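Local coordinates for protein Exo-1,3/1,4-beta-glucanase (PDB 3USZ) that probably hydrolyses beta-1,3- and beta-1,4-linked glucans from their chain ends, as a marine bacterial glycoside hydrolase of family 3, at residues Q41-E46 and I320-H325. Residues are numbered along the deposited sequence; the frame is centred on the assembly and turned at random.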
ATOM      1  N   GLN A  41       8.945  25.831  -2.807  1.00 21.93           N
ATOM      2  CA  GLN A  41       7.678  25.125  -2.665  1.00 22.50           C
ATOM      3  C   GLN A  41       7.684  23.766  -3.357  1.00 25.89           C
ATOM      4  O   GLN A  41       6.924  22.874  -2.974  1.00 23.96           O
ATOM      5  CB  GLN A  41       6.523  25.960  -3.217  1.00 17.93           C
ATOM      6  CG  GLN A  41       6.089  27.125  -2.320  1.00 26.23           C
ATOM      7  CD  GLN A  41       5.633  26.666  -0.948  1.00 27.21           C
ATOM      8  OE1 GLN A  41       4.704  25.862  -0.821  1.00 21.37           O
ATOM      9  NE2 GLN A  41       6.297  27.163   0.087  1.00 24.70           N
ATOM     10  N   MET A  42       8.539  23.622  -4.370  1.00 19.71           N
ATOM     11  CA  MET A  42       8.555  22.440  -5.228  1.00 25.10           C
ATOM     12  C   MET A  42       9.519  21.352  -4.755  1.00 23.24           C
ATOM     13  O   MET A  42       9.559  20.279  -5.345  1.00 20.56           O
ATOM     14  CB  MET A  42       8.933  22.825  -6.673  1.00 21.29           C
ATOM     15  CG  MET A  42       8.042  23.869  -7.318  1.00 16.70           C
ATOM     16  SD  MET A  42       8.604  24.404  -8.964  1.00 20.76           S
ATOM     17  CE  MET A  42       8.572  22.866  -9.912  1.00 15.82           C
ATOM     18  N   ILE A  43      10.318  21.644  -3.726  1.00 20.15           N
ATOM     19  CA  ILE A  43      11.373  20.731  -3.286  1.00 21.08           C
ATOM     20  C   ILE A  43      11.005  20.046  -1.970  1.00 21.18           C
ATOM     21  O   ILE A  43      10.548  20.702  -1.035  1.00 24.76           O
ATOM     22  CB  ILE A  43      12.723  21.480  -3.070  1.00 27.46           C
ATOM     23  CG1 ILE A  43      13.137  22.252  -4.329  1.00 27.72           C
ATOM     24  CG2 ILE A  43      13.815  20.517  -2.638  1.00 21.82           C
ATOM     25  CD1 ILE A  43      13.072  21.444  -5.590  1.00 32.08           C
ATOM     26  N   GLN A  44      11.208  18.733  -1.897  1.00 20.61           N
ATOM     27  CA  GLN A  44      10.833  17.978  -0.705  1.00 24.01           C
ATOM     28  C   GLN A  44      11.987  17.165  -0.119  1.00 22.81           C
ATOM     29  O   GLN A  44      12.331  16.103  -0.651  1.00 23.30           O
ATOM     30  CB  GLN A  44       9.657  17.049  -1.002  1.00 22.33           C
ATOM     31  CG  GLN A  44       9.193  16.241   0.207  1.00 19.01           C
ATOM     32  CD  GLN A  44       8.222  15.142  -0.170  1.00 23.83           C
ATOM     33  OE1 GLN A  44       8.621  13.985  -0.334  1.00 24.68           O
ATOM     34  NE2 GLN A  44       6.938  15.494  -0.318  1.00 18.83           N
ATOM     35  N   PRO A  45      12.575  17.662   0.987  1.00 24.07           N
ATOM     36  CA  PRO A  45      13.607  16.969   1.762  1.00 24.28           C
ATOM     37  C   PRO A  45      12.986  15.870   2.625  1.00 27.56           C
ATOM     38  O   PRO A  45      11.766  15.863   2.807  1.00 20.74           O
ATOM     39  CB  PRO A  45      14.158  18.066   2.687  1.00 23.18           C
ATOM     40  CG  PRO A  45      13.471  19.354   2.270  1.00 25.04           C
ATOM     41  CD  PRO A  45      12.223  18.965   1.583  1.00 21.25           C
ATOM     42  N   GLU A  46      13.817  14.972   3.154  1.00 21.31           N
ATOM     43  CA  GLU A  46      13.343  13.914   4.036  1.00 24.17           C
ATOM     44  C   GLU A  46      13.976  14.072   5.434  1.00 25.79           C
ATOM     45  O   GLU A  46      15.134  14.496   5.556  1.00 22.44           O
ATOM     46  CB  GLU A  46      13.662  12.547   3.417  1.00 20.89           C
ATOM     47  CG  GLU A  46      12.893  11.353   3.984  1.00 21.10           C
ATOM     48  CD  GLU A  46      13.558  10.757   5.215  1.00 29.32           C
ATOM     49  OE1 GLU A  46      14.781  10.925   5.374  1.00 28.12           O
ATOM     50  OE2 GLU A  46      12.853  10.123   6.026  1.00 29.90           O
ATOM     51  N   ILE A 320       9.274  17.647  -6.243  1.00 20.08           N
ATOM     52  CA  ILE A 320      10.358  16.684  -6.403  1.00 20.78           C
ATOM     53  C   ILE A 320      10.755  16.027  -5.067  1.00 20.80           C
ATOM     54  O   ILE A 320      11.149  16.708  -4.123  1.00 18.30           O
ATOM     55  CB  ILE A 320      11.596  17.357  -7.017  1.00 20.75           C
ATOM     56  CG1 ILE A 320      11.256  17.952  -8.390  1.00 18.28           C
ATOM     57  CG2 ILE A 320      12.743  16.362  -7.125  1.00 21.07           C
ATOM     58  CD1 ILE A 320      11.268  16.916  -9.521  1.00 19.61           C
ATOM     59  N   MET A 321      10.646  14.706  -4.997  1.00 20.52           N
ATOM     60  CA  MET A 321      11.061  13.966  -3.803  1.00 21.13           C
ATOM     61  C   MET A 321      12.572  13.748  -3.875  1.00 20.11           C
ATOM     62  O   MET A 321      13.028  12.786  -4.498  1.00 20.67           O
ATOM     63  CB  MET A 321      10.319  12.618  -3.726  1.00 22.03           C
ATOM     64  CG  MET A 321      10.452  11.865  -2.388  1.00 19.77           C
ATOM     65  SD  MET A 321       9.529  10.300  -2.307  1.00 21.32           S
ATOM     66  CE  MET A 321       7.826  10.849  -2.361  1.00 21.67           C
ATOM     67  N   VAL A 322      13.339  14.663  -3.276  1.00 19.43           N
ATOM     68  CA  VAL A 322      14.800  14.564  -3.219  1.00 20.98           C
ATOM     69  C   VAL A 322      15.185  14.479  -1.759  1.00 20.90           C
ATOM     70  O   VAL A 322      15.580  15.492  -1.185  1.00 19.60           O
ATOM     71  CB  VAL A 322      15.541  15.857  -3.643  1.00 24.29           C
ATOM     72  CG1 VAL A 322      16.743  15.548  -4.530  1.00 20.40           C
ATOM     73  CG2 VAL A 322      14.608  16.930  -4.190  1.00 22.37           C
ATOM     74  N   PRO A 323      15.083  13.290  -1.157  1.00 22.06           N
ATOM     75  CA  PRO A 323      15.259  13.158   0.298  1.00 20.37           C
ATOM     76  C   PRO A 323      16.569  13.735   0.857  1.00 22.18           C
ATOM     77  O   PRO A 323      16.562  14.373   1.919  1.00 24.50           O
ATOM     78  CB  PRO A 323      15.199  11.632   0.522  1.00 18.81           C
ATOM     79  CG  PRO A 323      15.282  11.009  -0.832  1.00 19.25           C
ATOM     80  CD  PRO A 323      14.721  12.011  -1.789  1.00 18.85           C
ATOM     81  N   GLU A 324      17.667  13.524   0.138  1.00 24.59           N
ATOM     82  CA  GLU A 324      19.003  13.808   0.645  1.00 20.84           C
ATOM     83  C   GLU A 324      19.702  14.985  -0.043  1.00 25.88           C
ATOM     84  O   GLU A 324      20.434  15.740   0.594  1.00 25.64           O
ATOM     85  CB  GLU A 324      19.862  12.547   0.500  1.00 23.68           C
ATOM     86  CG  GLU A 324      21.325  12.728   0.855  1.00 23.40           C
ATOM     87  CD  GLU A 324      22.121  11.422   0.798  1.00 34.45           C
ATOM     88  OE1 GLU A 324      21.612  10.408   0.268  1.00 30.00           O
ATOM     89  OE2 GLU A 324      23.270  11.409   1.286  1.00 38.19           O
ATOM     90  N   HIS A 325      19.484  15.150  -1.345  1.00 23.04           N
ATOM     91  CA  HIS A 325      20.259  16.136  -2.108  1.00 24.41           C
ATOM     92  C   HIS A 325      19.477  17.408  -2.415  1.00 23.85           C
ATOM     93  O   HIS A 325      19.768  18.112  -3.387  1.00 25.04           O
ATOM     94  CB  HIS A 325      20.773  15.504  -3.401  1.00 27.50           C
ATOM     95  CG  HIS A 325      21.618  14.290  -3.179  1.00 31.30           C
ATOM     96  ND1 HIS A 325      21.083  13.040  -2.952  1.00 26.10           N
ATOM     97  CD2 HIS A 325      22.963  14.140  -3.130  1.00 30.17           C
ATOM     98  CE1 HIS A 325      22.064  12.169  -2.790  1.00 32.74           C
ATOM     99  NE2 HIS A 325      23.214  12.812  -2.891  1.00 32.57           N
TER
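Ile320 N donates to Met42 O at 2.8 Å, the shortest of four backbone hydrogen bonds between 41-46 and 320-325. It is almost straight, with an N-H...O angle of 170°. Gln44 N returns a bond to Ile320 O, 3.0 Å away. Val322 N then reaches Gln44 O at 3.2 Å. Beyond the paired strands, Glu46 N bonds to Pro323 O at 3.1 Å. The ladder is parallel, pairing Ile43 with Ile320 and Gln44 with Met321.

Within the family 3 N-terminal domain, an (alpha/beta)8, TIM-type barrel, the ladder joins strand 43-44 to strand 320-321, far apart in sequence. The two strands probably complete the barrel begun by strands 62-65 to 290-292, consistent with the eight-stranded fold. Pro45 is backbone hydrogen-bonded to Leu64, and Met321 to Asn296 just past strand 290-292.

Apolar contacts are few. Ile43 CG2 meets Val322 CG2 at 4.0 Å, on the side facing helix 326-339. Glu46 CB packs against Pro323 CB at 3.4 Å.

On the other face, Gln44 and Met321 run side by side. Gln44 CG is anti to the backbone N (chi1 -179°) and the chain stays extended, which lays OE1 against Met321 CG at 3.5 Å. Gln44 NE2 bonds to Ser62 OG. The Glu46 carboxylate is held by Gly48 N and Gly66 N.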